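Local coordinates for stage II sporulation E family protein (Thermanaerovibrio acidaminovorans, PDB 3RNR) that is of unknown function but probably acts as a PP2C-type phosphatase, removing phosphate from phosphorylated serine or threonine residues, at residues Met22-Gly25 with Asp26-Ala29; Leu104-Leu107 with Ser108-Asn112. All coordinates share one frame; numbering follows the deposited sequence.

Interaction 1: Met22-Gly25 with Asp26-Ala29; sequences MIRG and DEAA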
# COMPACT_ATOMS: atom_id res chain seq x y z
N MSE B 22 8.85 21.12 10.66
CA MSE B 22 8.01 21.16 11.84
C MSE B 22 8.26 19.93 12.67
O MSE B 22 9.16 19.15 12.36
CB MSE B 22 6.55 21.24 11.42
CG MSE B 22 6.23 22.60 10.83
SE MSE B 22 4.73 22.55 9.66
CE MSE B 22 3.37 22.63 10.96
N ILE B 23 7.49 19.74 13.73
CA ILE B 23 7.80 18.69 14.69
C ILE B 23 7.08 17.37 14.39
O ILE B 23 5.98 17.36 13.83
CB ILE B 23 7.52 19.11 16.15
CG1 ILE B 23 6.03 19.21 16.39
CG2 ILE B 23 8.22 20.42 16.48
CD1 ILE B 23 5.66 18.82 17.80
N ARG B 24 7.77 16.28 14.69
CA ARG B 24 7.21 14.93 14.60
C ARG B 24 6.58 14.66 13.24
O ARG B 24 5.50 14.06 13.14
CB ARG B 24 6.23 14.68 15.76
CG ARG B 24 6.92 14.81 17.13
CD ARG B 24 5.95 14.75 18.31
NE ARG B 24 5.44 13.40 18.56
CZ ARG B 24 4.56 13.11 19.51
NH1 ARG B 24 4.13 11.85 19.66
NH2 ARG B 24 4.09 14.06 20.29
N GLY B 25 7.27 15.08 12.19
CA GLY B 25 6.78 14.90 10.83
C GLY B 25 6.50 13.45 10.46
O GLY B 25 5.50 13.15 9.81
N ASP B 26 7.39 12.55 10.86
CA ASP B 26 7.21 11.14 10.53
C ASP B 26 5.98 10.53 11.20
O ASP B 26 5.28 9.73 10.60
CB ASP B 26 8.47 10.34 10.91
CG ASP B 26 9.55 10.41 9.83
OD1 ASP B 26 9.38 11.18 8.85
OD2 ASP B 26 10.57 9.70 9.96
N GLU B 27 5.72 10.92 12.45
CA GLU B 27 4.52 10.46 13.14
C GLU B 27 3.25 11.02 12.52
O GLU B 27 2.24 10.33 12.45
CB GLU B 27 4.59 10.83 14.63
CG GLU B 27 5.68 10.08 15.38
CD GLU B 27 5.79 10.52 16.83
OE1 GLU B 27 4.91 10.14 17.63
OE2 GLU B 27 6.73 11.26 17.17
N ALA B 28 3.28 12.28 12.08
CA ALA B 28 2.14 12.83 11.34
C ALA B 28 1.90 12.06 10.04
O ALA B 28 0.76 11.73 9.69
CB ALA B 28 2.38 14.30 11.00
N ALA B 29 2.98 11.80 9.31
CA ALA B 29 2.89 11.08 8.05
C ALA B 29 2.33 9.68 8.27
O ALA B 29 1.53 9.20 7.46
CB ALA B 29 4.25 11.00 7.38
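Arg-24 and Glu-27 meet across the first turn of a helix, the arginine presenting the NE side of its guanidinium to both oxygens of the carboxylate. Arg-24 NE donates to Glu-27 OE2 at 2.9 Å and Arg-24 NH1 to Glu-27 OE1 at 2.8 Å, a salt bridge of two nearly straight bonds. Both oxygens lie close to the guanidinium plane, but the carboxylate plane is turned 47° from it. NH1 comes to OE1 on the syn side, though tilted out of the carboxylate plane, and NE meets OE2 from well above that plane. A bend at chi3 (74°) swings the guanidinium round toward Glu-27, and the paired contacts limit its rotation. Glu-27 OE1 is also hydrogen-bonded to a glycerol.

Arg-24, in a left-handed backbone conformation, is the N-cap; the helix begins at Gly-25. Ala-28 N donates to Arg-24 O at 3.0 Å, and Ala-29 N reaches Gly-25 O at 2.9 Å. Asp-26 turns its carboxylate to Ser-170 and His-172 instead.

The turn opens helix 25-41 after the loop that leaves strand 10-18. Trp-60 of helix 46-63 packs against Arg-24, Glu-27 and Ala-28, bringing the two helices together at this end.

Interaction 2: Leu104-Leu107 with Ser108-Asn112; sequences LSRL and SLDHN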
# COMPACT_ATOMS: atom_id res chain seq x y z
N LEU B 104 3.79 12.27 -19.24
CA LEU B 104 3.22 12.66 -17.96
C LEU B 104 2.68 14.09 -18.09
O LEU B 104 3.37 14.98 -18.59
CB LEU B 104 4.28 12.60 -16.85
CG LEU B 104 4.77 11.22 -16.44
CD1 LEU B 104 5.96 11.33 -15.49
CD2 LEU B 104 3.63 10.41 -15.82
N SER B 105 1.46 14.31 -17.61
CA SER B 105 0.83 15.61 -17.69
C SER B 105 0.36 16.00 -16.29
O SER B 105 -0.32 15.23 -15.65
CB SER B 105 -0.37 15.58 -18.64
OG SER B 105 0.06 15.36 -19.97
N ARG B 106 0.72 17.20 -15.85
CA ARG B 106 0.41 17.63 -14.49
C ARG B 106 -1.09 17.85 -14.35
O ARG B 106 -1.70 18.52 -15.20
CB ARG B 106 1.16 18.93 -14.19
CG ARG B 106 0.83 19.56 -12.85
CD ARG B 106 1.74 19.05 -11.78
NE ARG B 106 1.46 19.65 -10.47
CZ ARG B 106 2.18 20.62 -9.91
NH1 ARG B 106 3.23 21.14 -10.54
NH2 ARG B 106 1.85 21.08 -8.71
N LEU B 107 -1.70 17.15 -13.40
CA LEU B 107 -3.09 17.40 -12.98
C LEU B 107 -3.34 18.41 -11.87
O LEU B 107 -4.32 19.16 -11.90
CB LEU B 107 -3.83 16.08 -12.68
CG LEU B 107 -3.73 15.04 -13.80
CD1 LEU B 107 -4.47 13.76 -13.39
CD2 LEU B 107 -4.26 15.58 -15.14
N SER B 108 -2.49 18.37 -10.84
CA SER B 108 -2.86 19.03 -9.59
C SER B 108 -2.18 20.38 -9.42
O SER B 108 -1.27 20.73 -10.16
CB SER B 108 -2.40 18.13 -8.44
OG SER B 108 -1.01 17.85 -8.58
N LEU B 109 -2.61 21.10 -8.38
CA LEU B 109 -2.05 22.40 -8.06
C LEU B 109 -1.31 22.27 -6.74
O LEU B 109 -1.74 21.52 -5.86
CB LEU B 109 -3.17 23.43 -7.89
CG LEU B 109 -2.72 24.89 -7.96
CD1 LEU B 109 -2.38 25.25 -9.40
CD2 LEU B 109 -3.79 25.81 -7.42
N ASP B 110 -0.19 22.97 -6.62
CA ASP B 110 0.55 23.07 -5.36
C ASP B 110 -0.19 24.00 -4.40
O ASP B 110 -0.76 24.99 -4.84
CB ASP B 110 1.91 23.72 -5.60
CG ASP B 110 2.90 22.79 -6.25
OD1 ASP B 110 2.77 21.56 -6.06
OD2 ASP B 110 3.80 23.29 -6.93
N HIS B 111 -0.15 23.72 -3.10
CA HIS B 111 -0.59 24.74 -2.17
C HIS B 111 0.62 25.40 -1.52
O HIS B 111 1.18 24.89 -0.56
CB HIS B 111 -1.47 24.10 -1.10
CG HIS B 111 -2.64 23.36 -1.68
ND1 HIS B 111 -2.75 21.99 -1.60
CD2 HIS B 111 -3.70 23.79 -2.40
CE1 HIS B 111 -3.86 21.61 -2.23
NE2 HIS B 111 -4.44 22.68 -2.72
N ASN B 112 0.91 26.60 -1.98
CA ASN B 112 2.03 27.36 -1.45
C ASN B 112 1.78 28.83 -1.66
O ASN B 112 0.82 29.20 -2.34
CB ASN B 112 3.40 26.89 -1.97
CG ASN B 112 3.54 27.00 -3.47
OD1 ASN B 112 2.93 27.85 -4.12
ND2 ASN B 112 4.39 26.15 -4.04
O HOH W 1 0.25 19.46 -6.66
O HOH W 2 5.08 22.74 -9.02
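The chain leaves the end of strand 103-106 through a helical-type backbone conformation at Leu-107, then returns to an extended course from Ser-108 to Asp-110. Arg-106 reaches forward along this path to Asp-110, its CG anti to the backbone N and its chain bent at chi2 (90°). Arg-106 NH2 forms a salt bridge with Asp-110 OD1 at 2.8 Å, the oxygen lying at the edge of the guanidinium. The side chains run about perpendicular to each other, and the planes of their flat groups are 50° apart. Water supplies a second link: water 2 accepts from Arg-106 NH1 at 2.9 Å and donates to Asp-110 OD2 at 2.5 Å. Water 1 accepts from Arg-106 NH2 at 3.1 Å and is hydrogen-bonded to Ser-108 OG at 2.8 Å. That hydroxyl is also bonded to Val-96 N, which ties the buried serine to strand 95-100. Arg-106 NE lies 3.0 Å from Ser-108 O, set obliquely to the guanidinium.

Here the water-bridged ion pair lies on the connection from strand 103-106, outermost in its sheet within this chain, to helix 113-119 in the alpha-beta-alpha sandwich of the PP2C fold, where the Asn-112 side chain caps Ser-115 N.

How the interactions relate
Interaction 1 comes first along the chain and closes well before interaction 2 opens. Their centres lie about 23 Å apart and their nearest atoms about 11 Å, so they do not touch, although both belong to the same PP2C fold. Residues 22-29 lead from strand 10-18, inside the antiparallel sheet, into helix 25-41; residues 104-112 lead from strand 103-106, at an edge of the mixed sheet, toward helix 113-119. Each thus marks a strand-to-helix passage leaving a different sheet of the sandwich. The two are separate local fastenings of these connections, related through the fold and not by direct contact.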